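PDB 4CZW: PAN2-PAN3 deadenylation complex catalytic subunit pan2 from Neurospora crassa, which acts as the catalytic subunit of a deadenylation complex that probably shortens mRNA poly(A) tails, here represented by its ubiquitin-protease-like and exonuclease domains. Local coordinates for residues D1-L5 with R370-E376; V343-V348 with D359-N365; R279-S283 with F380-M386; L54-H58 with V88-Q93. All coordinates share one frame; numbering follows the deposited sequence.

Interaction 1 of 4, residues D1-L5 with R370-E376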
loop_
_atom_site.group_PDB
_atom_site.type_symbol
_atom_site.label_atom_id
_atom_site.label_comp_id
_atom_site.label_asym_id
_atom_site.label_seq_id
_atom_site.Cartn_x
_atom_site.Cartn_y
_atom_site.Cartn_z
ATOM N N ASP A 1 -3.925 -12.177 31.601
ATOM C CA ASP A 1 -5.156 -11.559 31.127
ATOM C C ASP A 1 -5.090 -11.317 29.618
ATOM O O ASP A 1 -5.996 -11.706 28.876
ATOM C CB ASP A 1 -5.418 -10.249 31.870
ATOM C CG ASP A 1 -6.801 -9.692 31.602
ATOM O OD1 ASP A 1 -7.739 -10.038 32.353
ATOM O OD2 ASP A 1 -6.952 -8.906 30.643
ATOM N N HIS A 2 -4.012 -10.676 29.172
ATOM C CA HIS A 2 -3.761 -10.488 27.743
ATOM C C HIS A 2 -2.269 -10.605 27.419
ATOM O O HIS A 2 -1.425 -10.591 28.318
ATOM C CB HIS A 2 -4.312 -9.140 27.270
ATOM C CG HIS A 2 -4.003 -7.998 28.186
ATOM N ND1 HIS A 2 -4.774 -7.699 29.289
ATOM C CD2 HIS A 2 -3.018 -7.068 28.152
ATOM C CE1 HIS A 2 -4.272 -6.641 29.900
ATOM N NE2 HIS A 2 -3.207 -6.238 29.231
ATOM N N TRP A 3 -1.962 -10.712 26.127
ATOM C CA TRP A 3 -0.624 -11.048 25.644
ATOM C C TRP A 3 0.476 -10.062 26.039
ATOM O O TRP A 3 1.601 -10.471 26.324
ATOM C CB TRP A 3 -0.656 -11.183 24.118
ATOM C CG TRP A 3 -1.610 -12.229 23.625
ATOM C CD1 TRP A 3 -1.937 -13.400 24.245
ATOM C CD2 TRP A 3 -2.375 -12.191 22.412
ATOM N NE1 TRP A 3 -2.850 -14.096 23.489
ATOM C CE2 TRP A 3 -3.137 -13.375 22.359
ATOM C CE3 TRP A 3 -2.485 -11.270 21.363
ATOM C CZ2 TRP A 3 -3.998 -13.663 21.298
ATOM C CZ3 TRP A 3 -3.340 -11.559 20.312
ATOM C CH2 TRP A 3 -4.086 -12.744 20.288
ATOM N N SER A 4 0.157 -8.771 26.052
ATOM C CA SER A 4 1.163 -7.743 26.306
ATOM C C SER A 4 1.681 -7.739 27.744
ATOM O O SER A 4 2.641 -7.032 28.060
ATOM C CB SER A 4 0.602 -6.363 25.962
ATOM O OG SER A 4 0.385 -6.239 24.567
ATOM N N LEU A 5 1.048 -8.523 28.610
ATOM C CA LEU A 5 1.452 -8.604 30.009
ATOM C C LEU A 5 2.553 -9.639 30.215
ATOM O O LEU A 5 3.147 -9.718 31.288
ATOM C CB LEU A 5 0.251 -8.938 30.894
ATOM C CG LEU A 5 -0.885 -7.915 30.919
ATOM C CD1 LEU A 5 -1.966 -8.343 31.897
ATOM C CD2 LEU A 5 -0.351 -6.536 31.274
ATOM N N ARG A 370 -5.039 -10.977 13.724
ATOM C CA ARG A 370 -5.856 -11.409 14.850
ATOM C C ARG A 370 -6.581 -10.229 15.485
ATOM O O ARG A 370 -6.036 -9.127 15.558
ATOM C CB ARG A 370 -4.984 -12.112 15.890
ATOM C CG ARG A 370 -5.538 -13.428 16.399
ATOM C CD ARG A 370 -4.446 -14.237 17.080
ATOM N NE ARG A 370 -4.077 -15.422 16.313
ATOM C CZ ARG A 370 -3.254 -15.415 15.269
ATOM N NH1 ARG A 370 -2.711 -14.277 14.857
ATOM N NH2 ARG A 370 -2.977 -16.545 14.633
ATOM N N GLY A 371 -7.809 -10.462 15.940
ATOM C CA GLY A 371 -8.568 -9.434 16.630
ATOM C C GLY A 371 -8.148 -9.332 18.083
ATOM O O GLY A 371 -7.910 -10.347 18.740
ATOM N N ILE A 372 -8.044 -8.106 18.585
ATOM C CA ILE A 372 -7.631 -7.881 19.966
ATOM C C ILE A 372 -8.516 -6.847 20.652
ATOM O O ILE A 372 -9.261 -6.119 19.995
ATOM C CB ILE A 372 -6.164 -7.414 20.051
ATOM C CG1 ILE A 372 -5.962 -6.136 19.233
ATOM C CG2 ILE A 372 -5.220 -8.511 19.582
ATOM C CD1 ILE A 372 -4.546 -5.607 19.267
ATOM N N SER A 373 -8.428 -6.789 21.977
ATOM C CA SER A 373 -9.180 -5.812 22.755
ATOM C C SER A 373 -8.511 -4.444 22.692
ATOM O O SER A 373 -7.366 -4.325 22.256
ATOM C CB SER A 373 -9.308 -6.268 24.209
ATOM O OG SER A 373 -8.035 -6.387 24.820
ATOM N N LYS A 374 -9.229 -3.413 23.128
ATOM C CA LYS A 374 -8.674 -2.066 23.165
ATOM C C LYS A 374 -7.519 -1.997 24.157
ATOM O O LYS A 374 -6.517 -1.325 23.912
ATOM C CB LYS A 374 -9.746 -1.042 23.542
ATOM C CG LYS A 374 -9.263 0.399 23.463
ATOM C CD LYS A 374 -9.963 1.287 24.481
ATOM C CE LYS A 374 -11.463 1.319 24.259
ATOM N NZ LYS A 374 -12.140 2.233 25.219
ATOM N N VAL A 375 -7.673 -2.701 25.274
ATOM C CA VAL A 375 -6.653 -2.744 26.315
ATOM C C VAL A 375 -5.333 -3.282 25.775
ATOM O O VAL A 375 -4.287 -2.655 25.937
ATOM C CB VAL A 375 -7.104 -3.613 27.506
ATOM C CG1 VAL A 375 -5.956 -3.827 28.478
ATOM C CG2 VAL A 375 -8.294 -2.975 28.205
ATOM N N GLU A 376 -5.395 -4.442 25.128
ATOM C CA GLU A 376 -4.220 -5.074 24.539
ATOM C C GLU A 376 -3.555 -4.175 23.500
ATOM O O GLU A 376 -2.328 -4.096 23.427
ATOM C CB GLU A 376 -4.603 -6.416 23.907
ATOM C CG GLU A 376 -3.518 -7.049 23.050
ATOM C CD GLU A 376 -2.314 -7.502 23.854
ATOM O OE1 GLU A 376 -2.436 -7.650 25.089
ATOM O OE2 GLU A 376 -1.242 -7.711 23.250
#

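Interaction 2 of 4, residues V343-V348 with D359-N365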
loop_
_atom_site.group_PDB
_atom_site.type_symbol
_atom_site.label_atom_id
_atom_site.label_comp_id
_atom_site.label_asym_id
_atom_site.label_seq_id
_atom_site.Cartn_x
_atom_site.Cartn_y
_atom_site.Cartn_z
ATOM N N VAL A 343 5.134 -4.896 14.077
ATOM C CA VAL A 343 3.746 -5.291 13.881
ATOM C C VAL A 343 2.873 -4.043 13.899
ATOM O O VAL A 343 3.358 -2.946 14.181
ATOM C CB VAL A 343 3.261 -6.277 14.962
ATOM C CG1 VAL A 343 4.138 -7.523 14.978
ATOM C CG2 VAL A 343 3.249 -5.604 16.327
ATOM N N ALA A 344 1.590 -4.205 13.599
ATOM C CA ALA A 344 0.675 -3.072 13.584
ATOM C C ALA A 344 -0.606 -3.377 14.349
ATOM O O ALA A 344 -1.297 -4.353 14.059
ATOM C CB ALA A 344 0.353 -2.674 12.151
ATOM N N THR A 345 -0.909 -2.540 15.335
ATOM C CA THR A 345 -2.163 -2.637 16.069
ATOM C C THR A 345 -3.084 -1.507 15.629
ATOM O O THR A 345 -2.858 -0.345 15.964
ATOM C CB THR A 345 -1.945 -2.575 17.590
ATOM O OG1 THR A 345 -1.243 -1.371 17.926
ATOM C CG2 THR A 345 -1.133 -3.773 18.058
ATOM N N VAL A 346 -4.118 -1.854 14.869
ATOM C CA VAL A 346 -4.965 -0.858 14.222
ATOM C C VAL A 346 -6.446 -1.044 14.546
ATOM O O VAL A 346 -6.951 -2.166 14.569
ATOM C CB VAL A 346 -4.782 -0.899 12.686
ATOM C CG1 VAL A 346 -5.660 0.138 12.005
ATOM C CG2 VAL A 346 -3.322 -0.690 12.316
ATOM N N ASN A 347 -7.135 0.065 14.804
ATOM C CA ASN A 347 -8.587 0.057 14.924
ATOM C C ASN A 347 -9.215 0.193 13.539
ATOM O O ASN A 347 -9.306 1.294 12.996
ATOM C CB ASN A 347 -9.059 1.185 15.844
ATOM C CG ASN A 347 -10.506 1.024 16.282
ATOM O OD1 ASN A 347 -11.347 0.525 15.533
ATOM N ND2 ASN A 347 -10.801 1.448 17.505
ATOM N N VAL A 348 -9.651 -0.929 12.974
ATOM C CA VAL A 348 -10.174 -0.949 11.610
ATOM C C VAL A 348 -11.571 -0.342 11.508
ATOM O O VAL A 348 -12.149 -0.282 10.422
ATOM C CB VAL A 348 -10.220 -2.384 11.049
ATOM C CG1 VAL A 348 -8.831 -2.999 11.054
ATOM C CG2 VAL A 348 -11.193 -3.237 11.848
ATOM N N ASP A 359 -14.889 -0.312 19.138
ATOM C CA ASP A 359 -13.618 -0.979 19.395
ATOM C C ASP A 359 -13.432 -2.194 18.492
ATOM O O ASP A 359 -13.943 -3.277 18.776
ATOM C CB ASP A 359 -13.517 -1.394 20.863
ATOM C CG ASP A 359 -13.477 -0.205 21.802
ATOM O OD1 ASP A 359 -12.933 0.847 21.407
ATOM O OD2 ASP A 359 -13.991 -0.322 22.935
ATOM N N ARG A 360 -12.698 -2.001 17.401
ATOM C CA ARG A 360 -12.426 -3.075 16.454
ATOM C C ARG A 360 -10.929 -3.183 16.181
ATOM O O ARG A 360 -10.495 -3.166 15.030
ATOM C CB ARG A 360 -13.189 -2.846 15.149
ATOM C CG ARG A 360 -14.693 -2.713 15.326
ATOM C CD ARG A 360 -15.395 -2.546 13.988
ATOM N NE ARG A 360 -15.079 -3.639 13.074
ATOM C CZ ARG A 360 -15.714 -4.806 13.058
ATOM N NH1 ARG A 360 -16.703 -5.038 13.911
ATOM N NH2 ARG A 360 -15.359 -5.743 12.190
ATOM N N TRP A 361 -10.146 -3.296 17.249
ATOM C CA TRP A 361 -8.692 -3.353 17.134
ATOM C C TRP A 361 -8.208 -4.711 16.638
ATOM O O TRP A 361 -8.714 -5.755 17.053
ATOM C CB TRP A 361 -8.045 -3.026 18.481
ATOM C CG TRP A 361 -8.322 -1.631 18.948
ATOM C CD1 TRP A 361 -9.393 -1.210 19.683
ATOM C CD2 TRP A 361 -7.517 -0.470 18.709
ATOM N NE1 TRP A 361 -9.303 0.141 19.918
ATOM C CE2 TRP A 361 -8.162 0.619 19.331
ATOM C CE3 TRP A 361 -6.315 -0.246 18.031
ATOM C CZ2 TRP A 361 -7.643 1.912 19.293
ATOM C CZ3 TRP A 361 -5.803 1.039 17.996
ATOM C CH2 TRP A 361 -6.467 2.101 18.623
ATOM N N HIS A 362 -7.220 -4.686 15.749
ATOM C CA HIS A 362 -6.640 -5.911 15.208
ATOM C C HIS A 362 -5.116 -5.872 15.228
ATOM O O HIS A 362 -4.508 -4.815 15.054
ATOM C CB HIS A 362 -7.127 -6.152 13.778
ATOM C CG HIS A 362 -8.551 -6.605 13.692
ATOM N ND1 HIS A 362 -9.617 -5.751 13.875
ATOM C CD2 HIS A 362 -9.083 -7.824 13.442
ATOM C CE1 HIS A 362 -10.745 -6.425 13.740
ATOM N NE2 HIS A 362 -10.449 -7.685 13.477
ATOM N N LEU A 363 -4.506 -7.033 15.438
ATOM C CA LEU A 363 -3.056 -7.159 15.398
ATOM C C LEU A 363 -2.596 -7.628 14.022
ATOM O O LEU A 363 -2.927 -8.732 13.591
ATOM C CB LEU A 363 -2.569 -8.129 16.475
ATOM C CG LEU A 363 -1.108 -8.574 16.381
ATOM C CD1 LEU A 363 -0.166 -7.386 16.497
ATOM C CD2 LEU A 363 -0.794 -9.620 17.440
ATOM N N PHE A 364 -1.835 -6.782 13.335
ATOM C CA PHE A 364 -1.312 -7.129 12.020
ATOM C C PHE A 364 0.161 -7.515 12.094
ATOM O O PHE A 364 1.041 -6.713 11.781
ATOM C CB PHE A 364 -1.503 -5.968 11.040
ATOM C CG PHE A 364 -2.936 -5.724 10.660
ATOM C CD1 PHE A 364 -3.505 -6.397 9.591
ATOM C CD2 PHE A 364 -3.712 -4.823 11.369
ATOM C CE1 PHE A 364 -4.824 -6.175 9.237
ATOM C CE2 PHE A 364 -5.031 -4.597 11.019
ATOM C CZ PHE A 364 -5.587 -5.274 9.952
ATOM N N ASN A 365 0.421 -8.746 12.522
ATOM C CA ASN A 365 1.775 -9.284 12.534
ATOM C C ASN A 365 2.086 -9.929 11.191
ATOM O O ASN A 365 1.993 -11.148 11.042
ATOM C CB ASN A 365 1.945 -10.294 13.671
ATOM C CG ASN A 365 3.369 -10.805 13.794
ATOM O OD1 ASN A 365 4.287 -10.287 13.155
ATOM N ND2 ASN A 365 3.562 -11.821 14.625
#

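Interaction 3 of 4, residues R279-S283 with F380-M386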
loop_
_atom_site.group_PDB
_atom_site.type_symbol
_atom_site.label_atom_id
_atom_site.label_comp_id
_atom_site.label_asym_id
_atom_site.label_seq_id
_atom_site.Cartn_x
_atom_site.Cartn_y
_atom_site.Cartn_z
ATOM N N ARG A 279 10.742 4.132 28.289
ATOM C CA ARG A 279 10.005 2.875 28.216
ATOM C C ARG A 279 9.158 2.655 29.465
ATOM O O ARG A 279 8.067 2.088 29.388
ATOM C CB ARG A 279 10.965 1.704 28.001
ATOM C CG ARG A 279 11.662 1.735 26.652
ATOM C CD ARG A 279 12.683 0.619 26.510
ATOM N NE ARG A 279 13.409 0.719 25.250
ATOM C CZ ARG A 279 14.556 1.375 25.095
ATOM N NH1 ARG A 279 15.122 1.987 26.127
ATOM N NH2 ARG A 279 15.141 1.414 23.905
ATOM N N LYS A 280 9.662 3.107 30.611
ATOM C CA LYS A 280 8.901 3.043 31.852
ATOM C C LYS A 280 7.658 3.919 31.756
ATOM O O LYS A 280 6.590 3.560 32.252
ATOM C CB LYS A 280 9.759 3.475 33.042
ATOM C CG LYS A 280 10.950 2.574 33.321
ATOM C CD LYS A 280 11.659 2.989 34.600
ATOM C CE LYS A 280 12.857 2.101 34.888
ATOM N NZ LYS A 280 13.523 2.479 36.166
ATOM N N LEU A 281 7.809 5.071 31.110
ATOM C CA LEU A 281 6.706 6.006 30.930
ATOM C C LEU A 281 5.621 5.422 30.029
ATOM O O LEU A 281 4.434 5.492 30.345
ATOM C CB LEU A 281 7.217 7.326 30.348
ATOM C CG LEU A 281 6.189 8.449 30.188
ATOM C CD1 LEU A 281 5.688 8.912 31.546
ATOM C CD2 LEU A 281 6.775 9.613 29.402
ATOM N N TRP A 282 6.039 4.845 28.907
ATOM C CA TRP A 282 5.105 4.280 27.937
ATOM C C TRP A 282 4.438 3.004 28.439
ATOM O O TRP A 282 3.374 2.621 27.953
ATOM C CB TRP A 282 5.819 3.998 26.615
ATOM C CG TRP A 282 5.771 5.138 25.650
ATOM C CD1 TRP A 282 6.759 6.044 25.400
ATOM C CD2 TRP A 282 4.673 5.495 24.804
ATOM N NE1 TRP A 282 6.345 6.944 24.447
ATOM C CE2 TRP A 282 5.067 6.628 24.065
ATOM C CE3 TRP A 282 3.395 4.967 24.600
ATOM C CZ2 TRP A 282 4.229 7.242 23.136
ATOM C CZ3 TRP A 282 2.566 5.577 23.677
ATOM C CH2 TRP A 282 2.985 6.701 22.958
ATOM N N SER A 283 5.065 2.348 29.409
ATOM C CA SER A 283 4.534 1.102 29.950
ATOM C C SER A 283 3.378 1.355 30.913
ATOM O O SER A 283 2.703 0.420 31.342
ATOM C CB SER A 283 5.635 0.309 30.654
ATOM O OG SER A 283 6.092 0.985 31.812
ATOM N N PHE A 380 1.491 -1.594 26.536
ATOM C CA PHE A 380 2.872 -1.707 26.083
ATOM C C PHE A 380 3.767 -2.284 27.177
ATOM O O PHE A 380 3.487 -2.137 28.367
ATOM C CB PHE A 380 3.394 -0.344 25.624
ATOM C CG PHE A 380 2.601 0.255 24.496
ATOM C CD1 PHE A 380 2.761 -0.205 23.199
ATOM C CD2 PHE A 380 1.691 1.274 24.733
ATOM C CE1 PHE A 380 2.031 0.341 22.158
ATOM C CE2 PHE A 380 0.960 1.825 23.696
ATOM C CZ PHE A 380 1.129 1.357 22.408
ATOM N N ASN A 381 4.840 -2.947 26.761
ATOM C CA ASN A 381 5.733 -3.630 27.685
ATOM C C ASN A 381 7.164 -3.128 27.528
ATOM O O ASN A 381 7.719 -3.148 26.431
ATOM C CB ASN A 381 5.667 -5.142 27.456
ATOM C CG ASN A 381 6.277 -5.940 28.596
ATOM O OD1 ASN A 381 7.373 -5.639 29.068
ATOM N ND2 ASN A 381 5.565 -6.967 29.043
ATOM N N ALA A 382 7.761 -2.690 28.632
ATOM C CA ALA A 382 9.105 -2.117 28.610
ATOM C C ALA A 382 10.170 -3.135 28.210
ATOM O O ALA A 382 11.297 -2.769 27.880
ATOM C CB ALA A 382 9.441 -1.521 29.970
ATOM N N ALA A 383 9.804 -4.412 28.239
ATOM C CA ALA A 383 10.750 -5.486 27.963
ATOM C C ALA A 383 10.861 -5.802 26.475
ATOM O O ALA A 383 11.943 -6.130 25.988
ATOM C CB ALA A 383 10.363 -6.733 28.733
ATOM N N TRP A 384 9.749 -5.700 25.749
ATOM C CA TRP A 384 9.740 -6.117 24.350
ATOM C C TRP A 384 8.750 -5.366 23.453
ATOM O O TRP A 384 8.924 -5.336 22.233
ATOM C CB TRP A 384 9.458 -7.621 24.264
ATOM C CG TRP A 384 8.143 -8.039 24.856
ATOM C CD1 TRP A 384 7.899 -8.383 26.154
ATOM C CD2 TRP A 384 6.894 -8.166 24.166
ATOM N NE1 TRP A 384 6.574 -8.712 26.316
ATOM C CE2 TRP A 384 5.936 -8.587 25.110
ATOM C CE3 TRP A 384 6.492 -7.962 22.843
ATOM C CZ2 TRP A 384 4.602 -8.808 24.772
ATOM C CZ3 TRP A 384 5.169 -8.182 22.510
ATOM C CH2 TRP A 384 4.239 -8.600 23.471
ATOM N N LYS A 385 7.719 -4.760 24.036
ATOM C CA LYS A 385 6.694 -4.108 23.223
ATOM C C LYS A 385 6.670 -2.591 23.392
ATOM O O LYS A 385 6.186 -2.078 24.400
ATOM C CB LYS A 385 5.312 -4.681 23.545
ATOM C CG LYS A 385 4.241 -4.267 22.550
ATOM C CD LYS A 385 2.855 -4.690 22.993
ATOM C CE LYS A 385 1.799 -4.187 22.026
ATOM N NZ LYS A 385 0.426 -4.419 22.545
HETATM N N MSE A 386 7.174 -1.881 22.385
HETATM C CA MSE A 386 7.226 -0.423 22.418
HETATM C C MSE A 386 6.752 0.198 21.103
HETATM O O MSE A 386 7.099 -0.279 20.023
HETATM C CB MSE A 386 8.646 0.049 22.737
HETATM C CG MSE A 386 9.005 -0.020 24.212
HETATM SE SE MSE A 386 8.080 1.351 25.246
HETATM C CE MSE A 386 7.205 0.221 26.569
#

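Interaction 4 of 4, residues L54-H58 with V88-Q93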
loop_
_atom_site.group_PDB
_atom_site.type_symbol
_atom_site.label_atom_id
_atom_site.label_comp_id
_atom_site.label_asym_id
_atom_site.label_seq_id
_atom_site.Cartn_x
_atom_site.Cartn_y
_atom_site.Cartn_z
ATOM N N LEU A 54 2.285 0.404 6.261
ATOM C CA LEU A 54 1.314 0.344 5.174
ATOM C C LEU A 54 -0.083 0.019 5.695
ATOM O O LEU A 54 -1.076 0.556 5.206
ATOM C CB LEU A 54 1.742 -0.692 4.131
ATOM C CG LEU A 54 3.016 -0.381 3.342
ATOM C CD1 LEU A 54 3.376 -1.536 2.421
ATOM C CD2 LEU A 54 2.855 0.908 2.549
ATOM N N GLN A 55 -0.149 -0.860 6.692
ATOM C CA GLN A 55 -1.421 -1.235 7.301
ATOM C C GLN A 55 -2.055 -0.047 8.013
ATOM O O GLN A 55 -3.230 0.256 7.812
ATOM C CB GLN A 55 -1.230 -2.389 8.288
ATOM C CG GLN A 55 -0.812 -3.708 7.655
ATOM C CD GLN A 55 -1.964 -4.439 6.988
ATOM O OE1 GLN A 55 -3.070 -3.911 6.874
ATOM N NE2 GLN A 55 -1.707 -5.665 6.547
ATOM N N VAL A 56 -1.263 0.619 8.848
ATOM C CA VAL A 56 -1.733 1.762 9.622
ATOM C C VAL A 56 -2.227 2.886 8.712
ATOM O O VAL A 56 -3.263 3.499 8.973
ATOM C CB VAL A 56 -0.624 2.299 10.550
ATOM C CG1 VAL A 56 -1.072 3.569 11.238
ATOM C CG2 VAL A 56 -0.242 1.248 11.581
HETATM N N MSE A 57 -1.490 3.140 7.636
HETATM C CA MSE A 57 -1.871 4.168 6.673
HETATM C C MSE A 57 -3.139 3.789 5.913
HETATM O O MSE A 57 -3.960 4.650 5.597
HETATM C CB MSE A 57 -0.734 4.425 5.683
HETATM C CG MSE A 57 0.503 5.061 6.295
HETATM SE SE MSE A 57 1.890 5.388 4.965
HETATM C CE MSE A 57 0.915 6.624 3.817
ATOM N N HIS A 58 -3.292 2.500 5.622
ATOM C CA HIS A 58 -4.429 2.013 4.844
ATOM C C HIS A 58 -5.756 2.223 5.564
ATOM O O HIS A 58 -6.767 2.541 4.938
ATOM C CB HIS A 58 -4.256 0.530 4.512
ATOM C CG HIS A 58 -5.465 -0.090 3.883
ATOM N ND1 HIS A 58 -6.297 -0.953 4.561
ATOM C CD2 HIS A 58 -5.990 0.041 2.641
ATOM C CE1 HIS A 58 -7.279 -1.335 3.762
ATOM N NE2 HIS A 58 -7.115 -0.745 2.592
ATOM N N VAL A 88 -1.567 -0.847 -3.380
ATOM C CA VAL A 88 -1.518 -1.649 -2.164
ATOM C C VAL A 88 -2.800 -1.497 -1.353
ATOM O O VAL A 88 -3.355 -2.480 -0.862
ATOM C CB VAL A 88 -0.308 -1.269 -1.286
ATOM C CG1 VAL A 88 -0.324 -2.054 0.016
ATOM C CG2 VAL A 88 0.988 -1.514 -2.041
ATOM N N PHE A 89 -3.272 -0.260 -1.225
ATOM C CA PHE A 89 -4.512 0.017 -0.506
ATOM C C PHE A 89 -5.694 -0.660 -1.185
ATOM O O PHE A 89 -6.609 -1.150 -0.522
ATOM C CB PHE A 89 -4.759 1.524 -0.410
ATOM C CG PHE A 89 -3.792 2.246 0.486
ATOM C CD1 PHE A 89 -2.960 1.544 1.344
ATOM C CD2 PHE A 89 -3.722 3.628 0.474
ATOM C CE1 PHE A 89 -2.073 2.209 2.169
ATOM C CE2 PHE A 89 -2.838 4.299 1.297
ATOM C CZ PHE A 89 -2.014 3.588 2.146
ATOM N N ASP A 90 -5.664 -0.681 -2.513
ATOM C CA ASP A 90 -6.721 -1.304 -3.297
ATOM C C ASP A 90 -6.737 -2.812 -3.075
ATOM O O ASP A 90 -7.799 -3.425 -2.998
ATOM C CB ASP A 90 -6.540 -0.987 -4.783
ATOM C CG ASP A 90 -7.793 -1.249 -5.591
ATOM O OD1 ASP A 90 -8.897 -1.191 -5.011
ATOM O OD2 ASP A 90 -7.672 -1.506 -6.808
HETATM N N MSE A 91 -5.552 -3.403 -2.964
HETATM C CA MSE A 91 -5.438 -4.837 -2.729
HETATM C C MSE A 91 -5.944 -5.215 -1.341
HETATM O O MSE A 91 -6.544 -6.273 -1.159
HETATM C CB MSE A 91 -3.990 -5.299 -2.900
HETATM C CG MSE A 91 -3.485 -5.238 -4.330
HETATM SE SE MSE A 91 -1.742 -6.084 -4.550
HETATM C CE MSE A 91 -0.684 -4.958 -3.363
ATOM N N LEU A 92 -5.700 -4.344 -0.368
ATOM C CA LEU A 92 -6.101 -4.606 1.010
ATOM C C LEU A 92 -7.608 -4.473 1.205
ATOM O O LEU A 92 -8.165 -5.007 2.164
ATOM C CB LEU A 92 -5.365 -3.666 1.966
ATOM C CG LEU A 92 -3.851 -3.862 2.059
ATOM C CD1 LEU A 92 -3.232 -2.862 3.025
ATOM C CD2 LEU A 92 -3.522 -5.287 2.474
ATOM N N GLN A 93 -8.268 -3.763 0.295
ATOM C CA GLN A 93 -9.714 -3.580 0.386
ATOM C C GLN A 93 -10.454 -4.506 -0.577
ATOM O O GLN A 93 -11.638 -4.786 -0.390
ATOM C CB GLN A 93 -10.092 -2.120 0.118
ATOM C CG GLN A 93 -9.826 -1.645 -1.299
ATOM C CD GLN A 93 -10.189 -0.186 -1.500
ATOM O OE1 GLN A 93 -10.528 0.519 -0.551
ATOM N NE2 GLN A 93 -10.119 0.274 -2.745
#

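Interaction 1 of 4, residues D1-L5 with R370-E376
The 3-10 turn of Trp3 to Leu5 lies beside the start of helix 374-377, with Ser4 CA and Glu376 CA 6.3 Å apart. This helix of the ubiquitin-protease-like domain opens with Ser373 as N-cap, whose OG accepts from Glu376 N. Glu376, in turn, holds the N-terminal end of this construct with both carboxylate oxygens. Ser4 N gives OE1 of Glu376 a fairly straight bond (3.0 Å, 163°) on the syn lone pair, while Ser4 OG donates to Glu376 OE2 from above the carboxylate plane (2.6 Å). The glutamate chain first extends away from its backbone N (chi1 170°), and a bend at chi2 then turns the carboxylate toward Ser4. A small serine suits this buried spot, its hydroxyl also meeting Lys385 NZ; Tyr13 OH is a further partner of OE2.

His2 lays one ring face against Val375, CG1 standing 3.9 Å from the ring centroid in a CH-pi contact, and turns its CD2 edge to Glu376. Its ND1 donates in the ring plane to OD2 of the poorly ordered Asp1. The broad indole of Trp3 spans to the strand end: Trp3 CZ3 touches Ile372 CG2 at 3.7 Å, and Trp3 CH2 rests 3.6 Å from Arg370 CD.

Interaction 2 of 4, residues V343-V348 with D359-N365
Asn347 and Trp361 face each other as a non-hydrogen-bonded pair of an antiparallel beta hairpin, the two side chains crossing at about a right angle. Asn347 CB stands over the centre of the six-membered ring of Trp361, 3.5 Å from its centroid and 7° off the normal, so the indole forms a flat lid. With CG anti to the backbone N (chi1 -166°), the amide runs on across the same face, its plane 55° from the ring. Its OD1 accepts from Gly349 N and, weakly, from Arg360 N.

Where the strands part, Arg360 O takes two donors from opposite faces of its plane: Val348 N at 3.2 Å and the ring nitrogen His362 ND1 at 3.0 Å. The second bond steadies the imidazole, against which Val348 CG2 packs. Phe364 brings its ring edge to Val348 CG1 and stands beside Ala344, whose small methyl meets Phe364 CB at 3.9 Å. On the other face Leu363 CD1 meets the branched Val343 CG2 and Thr345 CG2.

Strand 343-347 also pairs with 321-334, and 361-365 with 368-371. Ala344, Val346 and Phe364 pack on helix 51-58, while Trp361, on the other face of the sheet, touches helix 374-377.

Interaction 3 of 4, residues R279-S283 with F380-M386
Met386 (selenomethionine in the crystal), Trp282 and Phe380 bury the most surface here, and the two segments meet by packing, with no hydrogen bond across. Met386 bends at chi2 (-72°) and curls against the helix end: its SE lies 3.7 Å from Trp282 CB and its CE 3.5 Å from Arg279 O. A flexible, unbranched chain can bend to follow the helix end, and SE also sits obliquely beside the indole in a Met-aromatic contact. Trp282 and Phe380 point the same way, side by side. The indole turns its edge to the phenyl face in an offset edge-to-face pair, centroids 5.7 Å apart and planes at 88°, while its polar NE1 is bonded to Tyr210 OH. Nearby, Ala382 CB, small enough for a close backbone, meets Arg279 CB at 4.1 Å. The loop is shaped by an Asx turn, Asn381 OD1 accepting from Ala383 N, and by a classic beta bulge of Trp384 and Lys385 against Asn381. Helix 276-282 is thereby laid against the start of strand 385-394, which runs between strands 266-270 and 321-334.

Interaction 4 of 4, residues L54-H58 with V88-Q93
Segments 54-58 and 88-93, of helices 51-58 and 81-94, cross at -77° with their axes 10.4 Å apart, His58 and Phe89 being close at 5.7 Å between CA atoms. Both belong to the helical part of the pseudo-UCH domain; helix 51-58 probably corresponds to the one that carries the catalytic cysteine at its start in active ubiquitin-specific proteases. The wide separation is filled by large side chains. Phe89 reaches across so that His58 CA lies over its ring face, 4.0 Å from the centroid, while Phe89 CZ touches Met57 CB at 3.9 Å and CE1 nears Leu54 O. The flat phenyl suits a place beside helix backbone. Leu54 CD1 and Val88 CG1 meet more loosely at 4.4 Å. His58 swings its ring away from the backbone N (chi1 172°), alongside Phe89, with planes 50° apart. A flat imidazole suits this place because its other neighbour, Leu92, can make a CH-pi contact with it, Leu92 CB lying over one face, 3.6 Å from the ring centroid.

From the N terminus of this construct, the chain opens interaction 1 with residues 1-5 and closes it only at 370-376, enclosing nearly all of the ubiquitin-protease-like domain. Inside this long loop interaction 4 closes first, joining helices 51-58 and 81-94. Interaction 3 then opens at 279-283, and interaction 2 forms and closes within it as a hairpin of the mixed sheet. Because interaction 3 ends at 380-386, beyond 370-376, interactions 1 and 3 cross. They also touch, Asn381 ND2 binding Ser4 O. Interactions 1 and 2 share neighbouring strands, and interaction 2 packs on interaction 4 through Phe364 and Gln55, which ties the N-terminal end of the construct, sheet and helices together.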